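Local coordinates for UDP-glucose:anthocyanidin 3-O-glucosyltransferase (Clitoria ternatea, PDB 4REL), which is a plant glycosyltransferase of the GT-B fold, built from two Rossmann-like domains that face each other across a cleft, at residues Val337-Thr342 / Pro358-Pro363. Residues are numbered along the deposited sequence; the frame is centred on the assembly and turned at random.
Sequences VGVFVT and PMICRP
The carbonyl O of Ile-360 is gripped twice by strand 337-342. Thr-342 N gives it a hydrogen bond of 2.9 Å. Val-341 CA adds a CH...O contact at 3.3 Å. Phe-340 O is held in the same double way, by Ile-360 N at 2.9 Å and by Met-359 CA. Phe-340 N to Pro-358 O and Arg-362 N to Thr-342 O, both 3.0 Å, extend the parallel ladder at its two ends. Pro-358 has no N-H to give; its ring carbon CG instead packs on Gly-338 O.

Phe-340, Thr-342, Met-359 and Cys-361 share one face of the sheet. Phe-340 and Met-359 run side by side, CB of the first 3.9 Å from CG of the second. Met-359 CG lies anti to its own carbonyl carbon (chi1 -75°), beside Phe-340, and SD makes an oblique Met-aromatic contact with the Phe-340 ring. Thr-342 CG2 touches Met-359 CG and SD, while its OG1 is hydrogen-bonded to Cys-344 N. On the other face, Ile-360 CG1 meets Val-339 CG2 at 3.8 Å. CD1 of the same isoleucine bridges CG2 of Val-339 and CG2 of Val-341.

The two strands and helix 346-354 form a beta-alpha-beta unit of the C-terminal Rossmann-like domain. That helix packs on Phe-340 and Met-359, and helix 368-378 also covers Met-359 and Cys-361. Helix 392-403 lies on the opposite face, against Val-339, Val-341 and Ile-360. Strand 337-342 is paired on its far side with strand 266-270, and strand 359-361 with strand 382-384, so this contact is internal to the parallel sheet.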
loop_
_atom_site.group_PDB
_atom_site.type_symbol
_atom_site.label_atom_id
_atom_site.label_comp_id
_atom_site.label_asym_id
_atom_site.label_seq_id
_atom_site.Cartn_x
_atom_site.Cartn_y
_atom_site.Cartn_z
ATOM N N VAL A 337 -16.998 -9.748 -10.333
ATOM C CA VAL A 337 -16.754 -8.370 -9.888
ATOM C C VAL A 337 -16.411 -7.481 -11.078
ATOM O O VAL A 337 -15.449 -7.752 -11.802
ATOM C CB VAL A 337 -15.633 -8.309 -8.825
ATOM C CG1 VAL A 337 -15.314 -6.855 -8.430
ATOM C CG2 VAL A 337 -16.026 -9.127 -7.602
ATOM N N GLY A 338 -17.198 -6.421 -11.274
ATOM C CA GLY A 338 -17.049 -5.572 -12.440
ATOM C C GLY A 338 -16.450 -4.217 -12.130
ATOM O O GLY A 338 -15.974 -3.525 -13.025
ATOM N N VAL A 339 -16.462 -3.828 -10.862
ATOM C CA VAL A 339 -15.839 -2.566 -10.471
ATOM C C VAL A 339 -15.454 -2.621 -8.999
ATOM O O VAL A 339 -16.139 -3.265 -8.201
ATOM C CB VAL A 339 -16.765 -1.345 -10.778
ATOM C CG1 VAL A 339 -17.984 -1.324 -9.853
ATOM C CG2 VAL A 339 -15.994 -0.035 -10.678
ATOM N N PHE A 340 -14.342 -1.965 -8.657
ATOM C CA PHE A 340 -13.841 -1.885 -7.294
ATOM C C PHE A 340 -13.919 -0.410 -6.891
ATOM O O PHE A 340 -13.288 0.448 -7.514
ATOM C CB PHE A 340 -12.393 -2.362 -7.273
ATOM C CG PHE A 340 -11.722 -2.299 -5.920
ATOM C CD1 PHE A 340 -12.447 -2.396 -4.739
ATOM C CD2 PHE A 340 -10.346 -2.148 -5.841
ATOM C CE1 PHE A 340 -11.809 -2.353 -3.504
ATOM C CE2 PHE A 340 -9.700 -2.094 -4.608
ATOM C CZ PHE A 340 -10.437 -2.197 -3.440
ATOM N N VAL A 341 -14.724 -0.123 -5.872
ATOM C CA VAL A 341 -14.898 1.235 -5.377
ATOM C C VAL A 341 -13.985 1.331 -4.165
ATOM O O VAL A 341 -14.172 0.617 -3.165
ATOM C CB VAL A 341 -16.361 1.461 -4.999
ATOM C CG1 VAL A 341 -16.570 2.882 -4.466
ATOM C CG2 VAL A 341 -17.251 1.181 -6.213
ATOM N N THR A 342 -12.981 2.197 -4.258
ATOM C CA THR A 342 -11.825 2.090 -3.376
ATOM C C THR A 342 -11.269 3.442 -2.945
ATOM O O THR A 342 -11.412 4.448 -3.650
ATOM C CB THR A 342 -10.699 1.292 -4.071
ATOM O OG1 THR A 342 -9.544 1.242 -3.225
ATOM C CG2 THR A 342 -10.309 1.936 -5.395
ATOM N N PRO A 358 -11.600 -2.714 -12.990
ATOM C CA PRO A 358 -11.535 -1.254 -13.095
ATOM C C PRO A 358 -12.009 -0.603 -11.799
ATOM O O PRO A 358 -12.693 -1.256 -11.007
ATOM C CB PRO A 358 -12.491 -0.943 -14.251
ATOM C CG PRO A 358 -13.454 -2.078 -14.251
ATOM C CD PRO A 358 -12.654 -3.288 -13.848
ATOM N N MET A 359 -11.637 0.653 -11.562
ATOM C CA MET A 359 -11.891 1.255 -10.252
ATOM C C MET A 359 -12.672 2.560 -10.290
ATOM O O MET A 359 -12.605 3.303 -11.256
ATOM C CB MET A 359 -10.564 1.482 -9.524
ATOM C CG MET A 359 -9.957 0.204 -8.971
ATOM S SD MET A 359 -8.227 0.370 -8.504
ATOM C CE MET A 359 -7.434 0.269 -10.114
ATOM N N ILE A 360 -13.428 2.812 -9.221
ATOM C CA ILE A 360 -13.992 4.128 -8.940
ATOM C C ILE A 360 -13.309 4.576 -7.667
ATOM O O ILE A 360 -13.338 3.861 -6.659
ATOM C CB ILE A 360 -15.505 4.064 -8.689
ATOM C CG1 ILE A 360 -16.239 3.655 -9.963
ATOM C CG2 ILE A 360 -16.030 5.421 -8.185
ATOM C CD1 ILE A 360 -17.687 3.236 -9.732
ATOM N N CYS A 361 -12.684 5.750 -7.712
ATOM C CA CYS A 361 -11.717 6.150 -6.694
ATOM C C CYS A 361 -12.203 7.328 -5.873
ATOM O O CYS A 361 -12.676 8.317 -6.419
ATOM C CB CYS A 361 -10.407 6.572 -7.359
ATOM S SG CYS A 361 -9.649 5.296 -8.402
ATOM N N ARG A 362 -12.076 7.213 -4.558
ATOM C CA ARG A 362 -12.276 8.351 -3.672
ATOM C C ARG A 362 -11.103 8.369 -2.703
ATOM O O ARG A 362 -11.181 7.795 -1.618
ATOM C CB ARG A 362 -13.605 8.218 -2.915
ATOM C CG ARG A 362 -14.198 9.537 -2.383
ATOM C CD ARG A 362 -13.250 10.222 -1.404
ATOM N NE ARG A 362 -13.890 11.142 -0.469
ATOM C CZ ARG A 362 -13.226 12.052 0.237
ATOM N NH1 ARG A 362 -11.907 12.164 0.107
ATOM N NH2 ARG A 362 -13.877 12.848 1.077
ATOM N N PRO A 363 -10.015 9.048 -3.084
ATOM C CA PRO A 363 -8.834 9.076 -2.208
ATOM C C PRO A 363 -9.096 9.926 -0.961
ATOM O O PRO A 363 -9.723 10.988 -1.063
ATOM C CB PRO A 363 -7.747 9.699 -3.099
ATOM C CG PRO A 363 -8.492 10.482 -4.150
ATOM C CD PRO A 363 -9.833 9.814 -4.331
#